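Local structure of putative hemin storage protein (Bordetella bronchiseptica, 6AU1) at residues A[101-112]-A[129-140]. The protein cleaves deacetylated poly-beta-1,6-N-acetylglucosamine, a biofilm polysaccharide, through the C-terminal glycoside hydrolase domain to which this chain corresponds. Sequence-based numbering, arbitrary orientation.
Sequences VPPGNPAYGKVV and RLSPFHPDAHRV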
loop_
_atom_site.group_PDB
_atom_site.type_symbol
_atom_site.label_atom_id
_atom_site.label_comp_id
_atom_site.label_asym_id
_atom_site.label_seq_id
_atom_site.Cartn_x
_atom_site.Cartn_y
_atom_site.Cartn_z
ATOM N N VAL A 101 -0.140 16.584 8.599
ATOM C CA VAL A 101 -0.241 17.085 9.953
ATOM C C VAL A 101 -0.632 18.565 9.960
ATOM O O VAL A 101 -0.378 19.292 8.997
ATOM C CB VAL A 101 1.098 16.897 10.710
ATOM C CG1 VAL A 101 1.442 15.428 10.809
ATOM C CG2 VAL A 101 2.233 17.659 10.002
ATOM N N PRO A 102 -1.274 19.012 11.041
ATOM C CA PRO A 102 -1.690 20.418 11.123
ATOM C C PRO A 102 -0.515 21.357 11.353
ATOM O O PRO A 102 0.524 20.918 11.832
ATOM C CB PRO A 102 -2.642 20.435 12.322
ATOM C CG PRO A 102 -2.266 19.255 13.137
ATOM C CD PRO A 102 -1.739 18.211 12.185
ATOM N N PRO A 103 -0.673 22.644 11.002
ATOM C CA PRO A 103 0.383 23.616 11.304
ATOM C C PRO A 103 0.729 23.585 12.795
ATOM O O PRO A 103 -0.156 23.377 13.622
ATOM C CB PRO A 103 -0.246 24.957 10.907
ATOM C CG PRO A 103 -1.309 24.598 9.916
ATOM C CD PRO A 103 -1.839 23.269 10.353
ATOM N N GLY A 104 1.997 23.752 13.138
ATOM C CA GLY A 104 2.376 23.689 14.538
ATOM C C GLY A 104 2.842 22.307 14.958
ATOM O O GLY A 104 3.530 22.161 15.966
ATOM N N ASN A 105 2.457 21.285 14.199
ATOM C CA ASN A 105 3.078 19.971 14.342
ATOM C C ASN A 105 4.547 20.091 13.942
ATOM O O ASN A 105 4.859 20.749 12.956
ATOM C CB ASN A 105 2.369 18.937 13.473
ATOM C CG ASN A 105 2.883 17.526 13.698
ATOM O OD1 ASN A 105 3.919 17.138 13.162
ATOM N ND2 ASN A 105 2.151 16.750 14.488
ATOM N N PRO A 106 5.453 19.450 14.698
ATOM C CA PRO A 106 6.892 19.533 14.401
ATOM C C PRO A 106 7.251 19.100 12.979
ATOM O O PRO A 106 8.242 19.580 12.427
ATOM C CB PRO A 106 7.518 18.573 15.421
ATOM C CG PRO A 106 6.524 18.472 16.517
ATOM C CD PRO A 106 5.176 18.622 15.884
ATOM N N ALA A 107 6.460 18.207 12.392
ATOM C CA ALA A 107 6.758 17.716 11.050
ATOM C C ALA A 107 6.090 18.545 9.952
ATOM O O ALA A 107 6.250 18.235 8.773
ATOM C CB ALA A 107 6.347 16.257 10.917
ATOM N N TYR A 108 5.339 19.582 10.327
ATOM C CA TYR A 108 4.589 20.341 9.324
ATOM C C TYR A 108 5.510 20.917 8.254
ATOM O O TYR A 108 6.460 21.645 8.561
ATOM C CB TYR A 108 3.784 21.476 9.969
ATOM C CG TYR A 108 2.973 22.274 8.967
ATOM C CD1 TYR A 108 1.761 21.791 8.491
ATOM C CD2 TYR A 108 3.419 23.509 8.494
ATOM C CE1 TYR A 108 1.014 22.505 7.575
ATOM C CE2 TYR A 108 2.675 24.234 7.569
ATOM C CZ TYR A 108 1.473 23.720 7.114
ATOM O OH TYR A 108 0.714 24.417 6.204
ATOM N N GLY A 109 5.221 20.584 7.001
ATOM C CA GLY A 109 5.958 21.130 5.875
ATOM C C GLY A 109 7.279 20.435 5.599
ATOM O O GLY A 109 7.992 20.812 4.671
ATOM N N LYS A 110 7.619 19.436 6.413
ATOM C CA LYS A 110 8.879 18.713 6.250
ATOM C C LYS A 110 8.656 17.576 5.265
ATOM O O LYS A 110 8.706 16.393 5.621
ATOM C CB LYS A 110 9.401 18.187 7.593
ATOM C CG LYS A 110 9.538 19.260 8.671
ATOM C CD LYS A 110 10.353 20.454 8.175
ATOM C CE LYS A 110 10.594 21.447 9.313
ATOM N NZ LYS A 110 11.264 22.692 8.826
ATOM N N VAL A 111 8.411 17.966 4.017
ATOM C CA VAL A 111 7.985 17.042 2.982
ATOM C C VAL A 111 9.109 16.741 2.000
ATOM O O VAL A 111 10.117 17.461 1.950
ATOM C CB VAL A 111 6.782 17.605 2.195
ATOM C CG1 VAL A 111 5.554 17.722 3.114
ATOM C CG2 VAL A 111 7.136 18.971 1.573
ATOM N N VAL A 112 8.918 15.682 1.221
ATOM C CA VAL A 112 9.840 15.317 0.142
ATOM C C VAL A 112 9.949 16.449 -0.868
ATOM O O VAL A 112 8.933 16.967 -1.353
ATOM C CB VAL A 112 9.374 14.029 -0.573
ATOM C CG1 VAL A 112 10.177 13.781 -1.872
ATOM C CG2 VAL A 112 9.449 12.832 0.389
ATOM N N ARG A 129 3.843 13.793 0.834
ATOM C CA ARG A 129 4.758 12.823 1.444
ATOM C C ARG A 129 5.713 13.529 2.403
ATOM O O ARG A 129 6.472 14.416 1.989
ATOM C CB ARG A 129 5.592 12.077 0.380
ATOM C CG ARG A 129 4.864 10.971 -0.394
ATOM C CD ARG A 129 5.674 10.630 -1.668
ATOM N NE ARG A 129 5.768 11.831 -2.510
ATOM C CZ ARG A 129 6.742 12.080 -3.383
ATOM N NH1 ARG A 129 7.726 11.207 -3.567
ATOM N NH2 ARG A 129 6.727 13.215 -4.077
ATOM N N LEU A 130 5.686 13.142 3.673
ATOM C CA LEU A 130 6.686 13.640 4.609
ATOM C C LEU A 130 8.046 13.069 4.216
ATOM O O LEU A 130 8.130 11.962 3.675
ATOM C CB LEU A 130 6.331 13.255 6.050
ATOM C CG LEU A 130 5.103 13.971 6.620
ATOM C CD1 LEU A 130 4.741 13.386 7.979
ATOM C CD2 LEU A 130 5.401 15.463 6.730
ATOM N N SER A 131 9.110 13.825 4.471
ATOM C CA SER A 131 10.463 13.335 4.218
ATOM C C SER A 131 10.950 12.388 5.306
ATOM O O SER A 131 11.134 12.799 6.451
ATOM C CB SER A 131 11.446 14.497 4.108
ATOM O OG SER A 131 12.762 13.995 3.914
ATOM N N PRO A 132 11.193 11.117 4.956
ATOM C CA PRO A 132 11.681 10.195 5.988
ATOM C C PRO A 132 13.144 10.467 6.352
ATOM O O PRO A 132 13.674 9.819 7.250
ATOM C CB PRO A 132 11.518 8.818 5.333
ATOM C CG PRO A 132 11.705 9.103 3.867
ATOM C CD PRO A 132 11.076 10.466 3.637
ATOM N N PHE A 133 13.777 11.418 5.663
ATOM C CA PHE A 133 15.128 11.852 6.011
ATOM C C PHE A 133 15.149 12.931 7.103
ATOM O O PHE A 133 16.198 13.203 7.689
ATOM C CB PHE A 133 15.851 12.370 4.756
ATOM C CG PHE A 133 15.974 11.340 3.669
ATOM C CD1 PHE A 133 17.025 10.428 3.676
ATOM C CD2 PHE A 133 15.037 11.268 2.652
ATOM C CE1 PHE A 133 17.146 9.467 2.680
ATOM C CE2 PHE A 133 15.148 10.313 1.652
ATOM C CZ PHE A 133 16.203 9.409 1.669
ATOM N N HIS A 134 14.000 13.550 7.370
ATOM C CA HIS A 134 13.911 14.584 8.401
ATOM C C HIS A 134 13.579 13.946 9.750
ATOM O O HIS A 134 12.600 13.215 9.865
ATOM C CB HIS A 134 12.850 15.623 8.040
ATOM C CG HIS A 134 12.967 16.895 8.821
ATOM N ND1 HIS A 134 12.636 16.984 10.157
ATOM C CD2 HIS A 134 13.389 18.129 8.454
ATOM C CE1 HIS A 134 12.849 18.218 10.579
ATOM N NE2 HIS A 134 13.308 18.933 9.566
ATOM N N PRO A 135 14.408 14.207 10.771
ATOM C CA PRO A 135 14.218 13.569 12.080
ATOM C C PRO A 135 12.853 13.841 12.715
ATOM O O PRO A 135 12.342 12.953 13.405
ATOM C CB PRO A 135 15.342 14.169 12.937
ATOM C CG PRO A 135 15.828 15.370 12.178
ATOM C CD PRO A 135 15.613 15.053 10.738
ATOM N N ASP A 136 12.266 15.017 12.496
ATOM C CA ASP A 136 10.956 15.299 13.098
ATOM C C ASP A 136 9.834 14.563 12.361
ATOM O O ASP A 136 8.899 14.060 12.987
ATOM C CB ASP A 136 10.672 16.798 13.124
ATOM C CG ASP A 136 11.625 17.554 14.030
ATOM O OD1 ASP A 136 12.004 17.011 15.090
ATOM O OD2 ASP A 136 11.995 18.685 13.674
ATOM N N ALA A 137 9.926 14.483 11.038
ATOM C CA ALA A 137 8.959 13.697 10.271
ATOM C C ALA A 137 9.083 12.209 10.605
ATOM O O ALA A 137 8.087 11.508 10.754
ATOM C CB ALA A 137 9.149 13.918 8.766
ATOM N N HIS A 138 10.323 11.736 10.700
ATOM C CA HIS A 138 10.604 10.343 11.055
ATOM C C HIS A 138 9.925 9.979 12.383
ATOM O O HIS A 138 9.252 8.939 12.501
ATOM C CB HIS A 138 12.120 10.152 11.131
ATOM C CG HIS A 138 12.573 8.728 11.177
ATOM N ND1 HIS A 138 12.523 7.966 12.325
ATOM C CD2 HIS A 138 13.152 7.950 10.231
ATOM C CE1 HIS A 138 13.019 6.765 12.072
ATOM N NE2 HIS A 138 13.420 6.736 10.813
ATOM N N ARG A 139 10.076 10.853 13.374
ATOM C CA ARG A 139 9.512 10.597 14.694
ATOM C C ARG A 139 7.988 10.660 14.673
ATOM O O ARG A 139 7.322 9.832 15.294
ATOM C CB ARG A 139 10.044 11.597 15.725
ATOM C CG ARG A 139 9.564 11.308 17.150
ATOM C CD ARG A 139 10.079 12.355 18.130
ATOM N NE ARG A 139 9.445 13.655 17.910
ATOM C CZ ARG A 139 10.021 14.680 17.289
ATOM N NH1 ARG A 139 11.263 14.573 16.829
ATOM N NH2 ARG A 139 9.355 15.818 17.135
ATOM N N VAL A 140 7.439 11.649 13.972
ATOM C CA VAL A 140 5.989 11.822 13.951
ATOM C C VAL A 140 5.324 10.610 13.287
ATOM O O VAL A 140 4.347 10.075 13.821
ATOM C CB VAL A 140 5.578 13.129 13.234
ATOM C CG1 VAL A 140 4.085 13.112 12.886
ATOM C CG2 VAL A 140 5.917 14.328 14.108
HETATM O O HOH W 1 10.454 20.692 12.769
HETATM O O HOH W 2 13.874 21.760 8.671
#
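K110 lays its aliphatic chain over one face of the H134 ring, at the N-terminus of helix 135-151 in a TIM-barrel glycoside hydrolase domain; residues 101-112 belong to the loop that follows barrel strand 89-94 and packs against this helix start. CG of K110 is turned anti to its carbonyl carbon (chi1 -54°), which sets it over the ring centre in a CH-pi contact, 3.9 Å from the H134 centroid; the bend at chi2 (-52°) then carries CD toward NE2. H134 is the helix N-cap: ND1 accepts the D136 N-H close to the ring plane. One water, in the plane at the ring edge, joins K110 NZ to H134 NE2, so both ring nitrogens have a partner. A second water donates to P106 O and to D136 OD2, while D136 OD1 uses its anti lone pair for a salt bridge to R139 NH1; P106 CB and CG rest at the edge of that guanidinium. Deeper in, A107 CB sits 3.7 Å from A137 CA and 3.8 Å from V140 CG2. N105 OD1 closes an Asx turn on A107 N and abuts V140 CG2 at 3.6 Å. Next to K110 in sequence, the backbones meet in a single beta bridge, V111 with L130: S131 N donates almost straight (177°) to a lone pair of K110 O, and V112 N donates to R129 O. V112 packs over one face of the R129 guanidinium, which S126, V164 and E169 hold by its nitrogens; V112 CG1 lies 3.9 Å from R129 NH1.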